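Local coordinates for uncharacterized protein (Nitrosospira multiformis, PDB 3P51), which is of unknown function but probably binds a lipid-like or polyketide-like small molecule within a Bet v 1-like (helix-grip) fold, at residues Ser32-Cys37 / Arg130-Asp135; Val4-Val9 / Tyr124-Tyr129; Asp11-Arg16 / Ile102-Phe107. All coordinates share one frame; numbering follows the deposited sequence.

Contact 1: residues Ser32-Cys37 / Arg130-Asp135; sequences SLIKSC and RSLLAD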
loop_
_atom_site.group_PDB
_atom_site.type_symbol
_atom_site.label_atom_id
_atom_site.label_comp_id
_atom_site.label_asym_id
_atom_site.label_seq_id
_atom_site.Cartn_x
_atom_site.Cartn_y
_atom_site.Cartn_z
ATOM N N SER A 32 21.600 -23.160 -1.725
ATOM C CA SER A 32 22.436 -23.202 -0.526
ATOM C C SER A 32 21.635 -23.656 0.680
ATOM O O SER A 32 22.006 -24.606 1.362
ATOM C CB SER A 32 23.073 -21.842 -0.235
ATOM O OG SER A 32 23.991 -21.471 -1.249
ATOM N N LEU A 33 20.525 -22.980 0.942
ATOM C CA LEU A 33 19.729 -23.304 2.114
ATOM C C LEU A 33 18.573 -24.252 1.794
ATOM O O LEU A 33 18.252 -25.134 2.584
ATOM C CB LEU A 33 19.217 -22.021 2.759
ATOM C CG LEU A 33 18.575 -22.118 4.138
ATOM C CD1 LEU A 33 18.785 -20.822 4.895
ATOM C CD2 LEU A 33 17.098 -22.427 4.015
ATOM N N ILE A 34 17.949 -24.077 0.633
ATOM C CA ILE A 34 16.797 -24.901 0.269
ATOM C C ILE A 34 17.217 -26.177 -0.464
ATOM O O ILE A 34 17.627 -26.129 -1.619
ATOM C CB ILE A 34 15.792 -24.128 -0.612
ATOM C CG1 ILE A 34 15.404 -22.803 0.050
ATOM C CG2 ILE A 34 14.563 -24.986 -0.868
ATOM C CD1 ILE A 34 14.962 -22.960 1.504
ATOM N N LYS A 35 17.085 -27.317 0.208
ATOM C CA LYS A 35 17.500 -28.601 -0.348
ATOM C C LYS A 35 16.348 -29.346 -1.020
ATOM O O LYS A 35 16.558 -30.149 -1.927
ATOM C CB LYS A 35 18.115 -29.475 0.750
ATOM C CG LYS A 35 19.286 -28.829 1.462
ATOM C CD LYS A 35 20.345 -28.367 0.475
ATOM C CE LYS A 35 21.580 -27.852 1.197
ATOM N NZ LYS A 35 22.516 -27.196 0.236
ATOM N N SER A 36 15.132 -29.089 -0.561
ATOM C CA SER A 36 13.960 -29.707 -1.159
ATOM C C SER A 36 12.755 -28.796 -1.019
ATOM O O SER A 36 12.600 -28.106 -0.014
ATOM C CB SER A 36 13.668 -31.053 -0.492
ATOM O OG SER A 36 13.335 -30.873 0.871
ATOM N N CYS A 37 11.898 -28.798 -2.029
ATOM C CA CYS A 37 10.696 -27.981 -2.008
ATOM C C CYS A 37 9.549 -28.816 -2.543
ATOM O O CYS A 37 9.457 -29.039 -3.748
ATOM C CB CYS A 37 10.897 -26.722 -2.849
ATOM S SG CYS A 37 9.463 -25.605 -2.970
ATOM N N ARG A 130 19.302 -13.605 4.210
ATOM C CA ARG A 130 20.531 -13.143 3.573
ATOM C C ARG A 130 21.121 -14.238 2.688
ATOM O O ARG A 130 21.653 -13.963 1.619
ATOM C CB ARG A 130 21.535 -12.652 4.623
ATOM C CG ARG A 130 21.143 -11.304 5.203
ATOM C CD ARG A 130 21.792 -11.014 6.541
ATOM N NE ARG A 130 21.231 -9.800 7.143
ATOM C CZ ARG A 130 21.539 -9.361 8.360
ATOM N NH1 ARG A 130 22.403 -10.044 9.116
ATOM N NH2 ARG A 130 20.981 -8.245 8.828
ATOM N N SER A 131 20.993 -15.485 3.125
ATOM C CA SER A 131 21.470 -16.615 2.332
ATOM C C SER A 131 20.651 -16.810 1.063
ATOM O O SER A 131 21.207 -17.016 -0.010
ATOM C CB SER A 131 21.458 -17.905 3.160
ATOM O OG SER A 131 21.662 -19.030 2.321
ATOM N N LEU A 132 19.328 -16.751 1.186
ATOM C CA LEU A 132 18.453 -16.894 0.026
ATOM C C LEU A 132 18.731 -15.796 -1.006
ATOM O O LEU A 132 18.869 -16.065 -2.200
ATOM C CB LEU A 132 16.980 -16.858 0.447
ATOM C CG LEU A 132 16.497 -17.924 1.443
ATOM C CD1 LEU A 132 15.063 -17.651 1.864
ATOM C CD2 LEU A 132 16.617 -19.320 0.861
ATOM N N LEU A 133 18.824 -14.556 -0.538
ATOM C CA LEU A 133 19.108 -13.439 -1.431
ATOM C C LEU A 133 20.495 -13.564 -2.063
ATOM O O LEU A 133 20.677 -13.255 -3.241
ATOM C CB LEU A 133 18.979 -12.112 -0.688
ATOM C CG LEU A 133 17.562 -11.725 -0.270
ATOM C CD1 LEU A 133 17.564 -10.495 0.610
ATOM C CD2 LEU A 133 16.684 -11.493 -1.493
ATOM N N ALA A 134 21.468 -14.015 -1.279
ATOM C CA ALA A 134 22.835 -14.196 -1.774
ATOM C C ALA A 134 22.905 -15.202 -2.924
ATOM O O ALA A 134 23.665 -15.012 -3.875
ATOM C CB ALA A 134 23.763 -14.611 -0.637
ATOM N N ASP A 135 22.117 -16.274 -2.838
ATOM C CA ASP A 135 21.985 -17.207 -3.960
ATOM C C ASP A 135 21.432 -16.502 -5.200
ATOM O O ASP A 135 21.910 -16.694 -6.320
ATOM C CB ASP A 135 21.063 -18.374 -3.589
ATOM C CG ASP A 135 21.770 -19.444 -2.772
ATOM O OD1 ASP A 135 23.014 -19.395 -2.675
ATOM O OD2 ASP A 135 21.081 -20.341 -2.228
HETATM O O HOH W 1 20.050 -20.162 0.187
#
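Ser32 and Asp135 tie the loop ahead of strand 37-40 to the long C-terminal helix 120-139, with the carboxylate receiving two direct hydrogen bonds from one residue. The hydroxyl OG of Ser32 donates to OD1 of Asp135 at 2.7 Å, OD1 accepting with its syn lone pair. The backbone N of Ser32 reaches OD2 of Asp135 at 2.9 Å, also on the syn side but 25° out of the carboxylate plane. Serine suits the spot because its OG, anti to the carbonyl carbon (chi1 -65°), sits beside its own backbone N, and the neighbouring donors match the two oxygens.

A water extends the polar network. It accepts from N of Leu33 at 3.0 Å, donates to OD2 of Asp135 at 2.6 Å, and is hydrogen-bonded to OG of Ser131, one helical turn before Asp135. OD2 is therefore gripped twice. An alanine in place of Asp135 would probably leave the N and OG of Ser32 without their acceptor and let this end of the loop drift from the helix.

Apolar packing makes up the inner side. CD2 of Leu132 lies 3.8 Å from CG1 of Ile34, the two side chains crossing obliquely, and 4.2 Å from CB of Leu33. Leu132 and Ile34 are buried: Leu132 also touches Trp110 of strand 105-116, and Ile34 touches Phe27.

Within the loop, NZ of Lys35 donates to O of Ser32 at 2.9 Å, from above the carbonyl plane, while Asn55 bonds O of Leu33 and N of Lys35. The loop is thus braced by Lys35 from within and by Asn55 from outside. With three donors turned to it, the carboxylate of Asp135 is probably stabilised in its charged form.

Contact 2: residues Val4-Val9 / Tyr124-Tyr129; sequences VYNSIV and YMNTVY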
loop_
_atom_site.group_PDB
_atom_site.type_symbol
_atom_site.label_atom_id
_atom_site.label_comp_id
_atom_site.label_asym_id
_atom_site.label_seq_id
_atom_site.Cartn_x
_atom_site.Cartn_y
_atom_site.Cartn_z
ATOM N N VAL A 4 12.028 -8.571 10.262
ATOM C CA VAL A 4 13.321 -8.439 9.610
ATOM C C VAL A 4 13.116 -7.851 8.225
ATOM O O VAL A 4 12.033 -7.956 7.649
ATOM C CB VAL A 4 14.029 -9.788 9.486
ATOM C CG1 VAL A 4 14.446 -10.290 10.871
ATOM C CG2 VAL A 4 13.122 -10.800 8.773
ATOM N N TYR A 5 14.153 -7.221 7.692
ATOM C CA TYR A 5 14.074 -6.668 6.347
ATOM C C TYR A 5 15.434 -6.768 5.709
ATOM O O TYR A 5 16.410 -6.259 6.255
ATOM C CB TYR A 5 13.637 -5.202 6.383
ATOM C CG TYR A 5 13.617 -4.563 5.001
ATOM C CD1 TYR A 5 12.481 -4.642 4.196
ATOM C CD2 TYR A 5 14.730 -3.895 4.504
ATOM C CE1 TYR A 5 12.448 -4.060 2.927
ATOM C CE2 TYR A 5 14.715 -3.310 3.242
ATOM C CZ TYR A 5 13.570 -3.397 2.457
ATOM O OH TYR A 5 13.540 -2.831 1.197
ATOM N N ASN A 6 15.506 -7.440 4.568
ATOM C CA ASN A 6 16.765 -7.553 3.844
ATOM C C ASN A 6 16.577 -7.313 2.357
ATOM O O ASN A 6 15.555 -7.699 1.781
ATOM C CB ASN A 6 17.380 -8.923 4.067
ATOM C CG ASN A 6 17.773 -9.147 5.511
ATOM O OD1 ASN A 6 18.874 -8.781 5.931
ATOM N ND2 ASN A 6 16.870 -9.740 6.283
ATOM N N SER A 7 17.571 -6.691 1.734
ATOM C CA SER A 7 17.461 -6.335 0.330
ATOM C C SER A 7 18.819 -6.331 -0.358
ATOM O O SER A 7 19.861 -6.199 0.288
ATOM C CB SER A 7 16.775 -4.973 0.192
ATOM O OG SER A 7 17.516 -3.954 0.843
ATOM N N ILE A 8 18.792 -6.509 -1.672
ATOM C CA ILE A 8 19.994 -6.517 -2.499
ATOM C C ILE A 8 19.656 -5.971 -3.883
ATOM O O ILE A 8 18.484 -5.925 -4.273
ATOM C CB ILE A 8 20.512 -7.938 -2.729
ATOM C CG1 ILE A 8 19.420 -8.775 -3.399
ATOM C CG2 ILE A 8 20.967 -8.574 -1.422
ATOM C CD1 ILE A 8 19.887 -10.133 -3.846
ATOM N N VAL A 9 20.691 -5.567 -4.620
ATOM C CA VAL A 9 20.555 -5.247 -6.038
ATOM C C VAL A 9 21.159 -6.363 -6.888
ATOM O O VAL A 9 22.268 -6.816 -6.638
ATOM C CB VAL A 9 21.218 -3.913 -6.377
ATOM C CG1 VAL A 9 21.249 -3.695 -7.905
ATOM C CG2 VAL A 9 20.464 -2.782 -5.689
ATOM N N TYR A 124 18.116 -15.316 13.494
ATOM C CA TYR A 124 17.962 -16.528 12.689
ATOM C C TYR A 124 17.356 -16.252 11.302
ATOM O O TYR A 124 17.850 -16.757 10.287
ATOM C CB TYR A 124 17.165 -17.601 13.456
ATOM C CG TYR A 124 16.908 -18.866 12.657
ATOM C CD1 TYR A 124 17.784 -19.946 12.720
ATOM C CD2 TYR A 124 15.789 -18.979 11.836
ATOM C CE1 TYR A 124 17.552 -21.101 11.985
ATOM C CE2 TYR A 124 15.549 -20.128 11.102
ATOM C CZ TYR A 124 16.434 -21.184 11.178
ATOM O OH TYR A 124 16.193 -22.323 10.446
HETATM N N MSE A 125 16.308 -15.435 11.240
HETATM C CA MSE A 125 15.692 -15.136 9.945
HETATM C C MSE A 125 16.535 -14.186 9.093
HETATM O O MSE A 125 16.572 -14.319 7.864
HETATM C CB MSE A 125 14.258 -14.622 10.106
HETATM C CG MSE A 125 13.290 -15.685 10.643
HETATM SE SE MSE A 125 13.249 -17.356 9.572
HETATM C CE MSE A 125 12.653 -16.602 7.872
ATOM N N ASN A 126 17.224 -13.243 9.733
ATOM C CA ASN A 126 18.202 -12.435 9.006
ATOM C C ASN A 126 19.192 -13.338 8.279
ATOM O O ASN A 126 19.538 -13.101 7.127
ATOM C CB ASN A 126 18.955 -11.476 9.939
ATOM C CG ASN A 126 18.200 -10.184 10.178
ATOM O OD1 ASN A 126 17.418 -9.749 9.334
ATOM N ND2 ASN A 126 18.433 -9.563 11.328
ATOM N N THR A 127 19.645 -14.382 8.964
ATOM C CA THR A 127 20.605 -15.308 8.386
ATOM C C THR A 127 20.006 -16.076 7.218
ATOM O O THR A 127 20.629 -16.202 6.166
ATOM C CB THR A 127 21.140 -16.285 9.443
ATOM O OG1 THR A 127 22.025 -15.581 10.322
ATOM C CG2 THR A 127 21.889 -17.437 8.783
ATOM N N VAL A 128 18.796 -16.591 7.408
ATOM C CA VAL A 128 18.080 -17.278 6.338
ATOM C C VAL A 128 17.865 -16.378 5.117
ATOM O O VAL A 128 18.278 -16.714 4.004
ATOM C CB VAL A 128 16.732 -17.840 6.841
ATOM C CG1 VAL A 128 15.796 -18.152 5.668
ATOM C CG2 VAL A 128 16.968 -19.084 7.712
ATOM N N TYR A 129 17.225 -15.229 5.316
ATOM C CA TYR A 129 16.969 -14.336 4.187
ATOM C C TYR A 129 18.231 -13.863 3.470
ATOM O O TYR A 129 18.240 -13.747 2.259
ATOM C CB TYR A 129 16.100 -13.155 4.613
ATOM C CG TYR A 129 14.671 -13.578 4.836
ATOM C CD1 TYR A 129 14.073 -14.503 3.992
ATOM C CD2 TYR A 129 13.933 -13.092 5.906
ATOM C CE1 TYR A 129 12.765 -14.914 4.189
ATOM C CE2 TYR A 129 12.624 -13.494 6.108
ATOM C CZ TYR A 129 12.046 -14.404 5.248
ATOM O OH TYR A 129 10.746 -14.813 5.439
HETATM O O HOH W 2 16.570 -7.220 9.277
#
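Val4 meets helix 120-139 through every carbon of its side chain. Its CB lies 3.4 Å from OD1 of Asn126, and CG1, anti to the carbonyl carbon (chi1 -69°), comes equally near that oxygen as the two side chains slide past each other in opposite directions. This leaves CG2 in the crowded position between backbone N and carbonyl carbon, at the edge of the Tyr129 ring, 3.8 Å from its CD2 and in the ring plane. CG2 also touches CB of the selenomethionine Met125, at 4.2 Å. A compact branched residue fits here, reaching three helix residues at once.

Two residues on, ND2 of Asn6 donates to OD1 of Asn126 over 3.1 Å with a fairly straight angle of 166°. The amide planes stand nearly perpendicular. OD1 of Asn6 accepts from NE of Arg130, so both ends of this buried amide have partners. A water that accepts from N of Tyr5 lies 2.7 Å from OD1 of Asn126 and probably donates to it.

The hydroxyl of Tyr129 bonds those of Tyr91 and Tyr74 on strands of the sheet. A long C-terminal helix laid against an antiparallel sheet, with segment 124-129 running 21° from segment 4-9, is characteristic of the helix-grip fold of Bet v 1-like proteins.

Contact 3: residues Asp11-Arg16 / Ile102-Phe107; sequences DAPVER and IDDTTF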
loop_
_atom_site.group_PDB
_atom_site.type_symbol
_atom_site.label_atom_id
_atom_site.label_comp_id
_atom_site.label_asym_id
_atom_site.label_seq_id
_atom_site.Cartn_x
_atom_site.Cartn_y
_atom_site.Cartn_z
ATOM N N ASP A 11 22.202 -7.776 -10.721
ATOM C CA ASP A 11 22.558 -7.285 -12.058
ATOM C C ASP A 11 21.884 -8.080 -13.184
ATOM O O ASP A 11 22.540 -8.812 -13.931
ATOM C CB ASP A 11 24.081 -7.244 -12.267
ATOM C CG ASP A 11 24.482 -6.461 -13.526
ATOM O OD1 ASP A 11 23.641 -6.311 -14.435
ATOM O OD2 ASP A 11 25.636 -5.987 -13.611
ATOM N N ALA A 12 20.572 -7.919 -13.294
ATOM C CA ALA A 12 19.791 -8.525 -14.361
ATOM C C ALA A 12 18.473 -7.772 -14.461
ATOM O O ALA A 12 18.018 -7.179 -13.482
ATOM C CB ALA A 12 19.539 -9.981 -14.067
ATOM N N PRO A 13 17.864 -7.775 -15.650
ATOM C CA PRO A 13 16.611 -7.036 -15.811
ATOM C C PRO A 13 15.501 -7.676 -14.996
ATOM O O PRO A 13 15.528 -8.882 -14.746
ATOM C CB PRO A 13 16.336 -7.108 -17.320
ATOM C CG PRO A 13 17.191 -8.196 -17.845
ATOM C CD PRO A 13 18.354 -8.353 -16.915
ATOM N N VAL A 14 14.543 -6.863 -14.566
ATOM C CA VAL A 14 13.517 -7.322 -13.635
ATOM C C VAL A 14 12.677 -8.461 -14.216
ATOM O O VAL A 14 12.263 -9.352 -13.481
ATOM C CB VAL A 14 12.618 -6.155 -13.167
ATOM C CG1 VAL A 14 11.715 -5.682 -14.307
ATOM C CG2 VAL A 14 11.793 -6.548 -11.938
ATOM N N GLU A 15 12.430 -8.434 -15.526
ATOM C CA GLU A 15 11.660 -9.498 -16.180
ATOM C C GLU A 15 12.346 -10.851 -16.035
ATOM O O GLU A 15 11.690 -11.882 -15.881
ATOM C CB GLU A 15 11.457 -9.206 -17.664
ATOM C CG GLU A 15 10.553 -8.014 -17.983
ATOM C CD GLU A 15 11.268 -6.672 -17.894
ATOM O OE1 GLU A 15 12.522 -6.660 -17.819
ATOM O OE2 GLU A 15 10.569 -5.630 -17.903
ATOM N N ARG A 16 13.671 -10.846 -16.102
ATOM C CA ARG A 16 14.442 -12.076 -15.966
ATOM C C ARG A 16 14.451 -12.580 -14.526
ATOM O O ARG A 16 14.287 -13.784 -14.263
ATOM C CB ARG A 16 15.870 -11.839 -16.450
ATOM C CG ARG A 16 16.702 -13.089 -16.605
ATOM C CD ARG A 16 17.618 -12.946 -17.806
ATOM N NE ARG A 16 18.608 -14.015 -17.866
ATOM C CZ ARG A 16 19.847 -13.909 -17.397
ATOM N NH1 ARG A 16 20.252 -12.779 -16.829
ATOM N NH2 ARG A 16 20.684 -14.934 -17.497
ATOM N N ILE A 102 17.659 2.927 -14.347
ATOM C CA ILE A 102 18.759 3.630 -15.003
ATOM C C ILE A 102 19.726 2.658 -15.693
ATOM O O ILE A 102 20.240 2.943 -16.768
ATOM C CB ILE A 102 19.521 4.553 -14.037
ATOM C CG1 ILE A 102 20.576 5.364 -14.797
ATOM C CG2 ILE A 102 20.169 3.748 -12.937
ATOM C CD1 ILE A 102 20.000 6.199 -15.930
ATOM N N ASP A 103 19.948 1.497 -15.090
ATOM C CA ASP A 103 20.831 0.499 -15.692
ATOM C C ASP A 103 20.153 -0.854 -15.878
ATOM O O ASP A 103 20.814 -1.860 -16.135
ATOM C CB ASP A 103 22.103 0.330 -14.870
ATOM C CG ASP A 103 21.817 -0.085 -13.451
ATOM O OD1 ASP A 103 20.633 -0.310 -13.135
ATOM O OD2 ASP A 103 22.771 -0.198 -12.654
ATOM N N ASP A 104 18.833 -0.880 -15.754
ATOM C CA ASP A 104 18.081 -2.082 -16.078
ATOM C C ASP A 104 18.481 -3.238 -15.178
ATOM O O ASP A 104 18.665 -4.362 -15.639
ATOM C CB ASP A 104 18.305 -2.449 -17.553
ATOM C CG ASP A 104 17.264 -3.419 -18.082
ATOM O OD1 ASP A 104 17.446 -3.939 -19.207
ATOM O OD2 ASP A 104 16.269 -3.672 -17.367
ATOM N N THR A 105 18.625 -2.961 -13.885
ATOM C CA THR A 105 18.881 -4.016 -12.921
ATOM C C THR A 105 17.646 -4.218 -12.043
ATOM O O THR A 105 16.566 -3.683 -12.334
ATOM C CB THR A 105 20.152 -3.729 -12.093
ATOM O OG1 THR A 105 20.031 -2.461 -11.443
ATOM C CG2 THR A 105 21.367 -3.681 -13.008
ATOM N N THR A 106 17.800 -4.993 -10.976
ATOM C CA THR A 106 16.670 -5.368 -10.129
ATOM C C THR A 106 16.969 -5.177 -8.649
ATOM O O THR A 106 17.992 -5.632 -8.153
ATOM C CB THR A 106 16.266 -6.836 -10.350
ATOM O OG1 THR A 106 15.893 -7.026 -11.716
ATOM C CG2 THR A 106 15.098 -7.209 -9.469
ATOM N N PHE A 107 16.068 -4.481 -7.964
ATOM C CA PHE A 107 16.076 -4.370 -6.511
ATOM C C PHE A 107 15.197 -5.490 -5.975
ATOM O O PHE A 107 14.086 -5.690 -6.457
ATOM C CB PHE A 107 15.505 -3.004 -6.103
ATOM C CG PHE A 107 15.331 -2.821 -4.620
ATOM C CD1 PHE A 107 16.414 -2.509 -3.817
ATOM C CD2 PHE A 107 14.075 -2.942 -4.033
ATOM C CE1 PHE A 107 16.258 -2.332 -2.445
ATOM C CE2 PHE A 107 13.906 -2.769 -2.664
ATOM C CZ PHE A 107 15.001 -2.456 -1.865
HETATM O O HOH W 3 15.077 -3.969 -14.678
HETATM O O HOH W 4 13.646 -4.217 -18.265
#
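Ala12 and Thr106 form the tight centre of this contact, where OG1 of Thr106 donates to O of Ala12 at 2.8 Å. OG1 is anti to the carbonyl carbon of Thr106 (chi1 -60°) and also lies 3.1 Å from CA of Val14. The same O of Ala12 receives a CA-H...O contact from Thr105, with CA 3.3 Å away. A second such contact runs from CA of Pro13 to O of Asp104. Threonine serves well here: its hydroxyl binds the turn while its methyl CG2 lies against CG2 of Val14.

The other side is wetter. One water accepts from N of Val14 at 2.9 Å and donates to O of Thr105 and OD2 of Asp104, meeting the amide that follows Pro13, the N-cap of helix 14-21. A second water donates to OD2 of Asp104 and to OE1 of Glu15, two like-charged groups 4.8 Å apart. Asp104, with Thr105, forms a G1 beta bulge facing Val100.

Arg145 makes a salt bridge with OD1 of Asp11 and a long, weak ion pair with Asp104. Direct bonding thus fixes the turn after strand 3-10 against strand 105-116, while water and the arginine probably soften the repulsion among the clustered acidic groups.

Overall arrangement
Along the chain, contact 3 (11-16 with 102-107) falls within the span of contact 2 (4-9 with 124-129), while contact 1 (32-37 with 130-135) crosses both. Contacts 1 and 2 sit on successive turns of helix 120-139, their centres 11 Å apart, and touch directly, as where Leu33 meets Val128. The centre of contact 3 lies about 20 Å from that of contact 2 and 21 Å from that of contact 1. Contacts 2 and 3 share the sheet through neighbouring strands 3-10 and 105-116, and both touch the second subunit, which pairs with strand 3-10, outermost in its own chain. Together they hold the helix between strand and loop, and contact 3 joins the start of helix 14-21 to that of strand 105-116, consistent with a ligand-holding helix-grip scaffold.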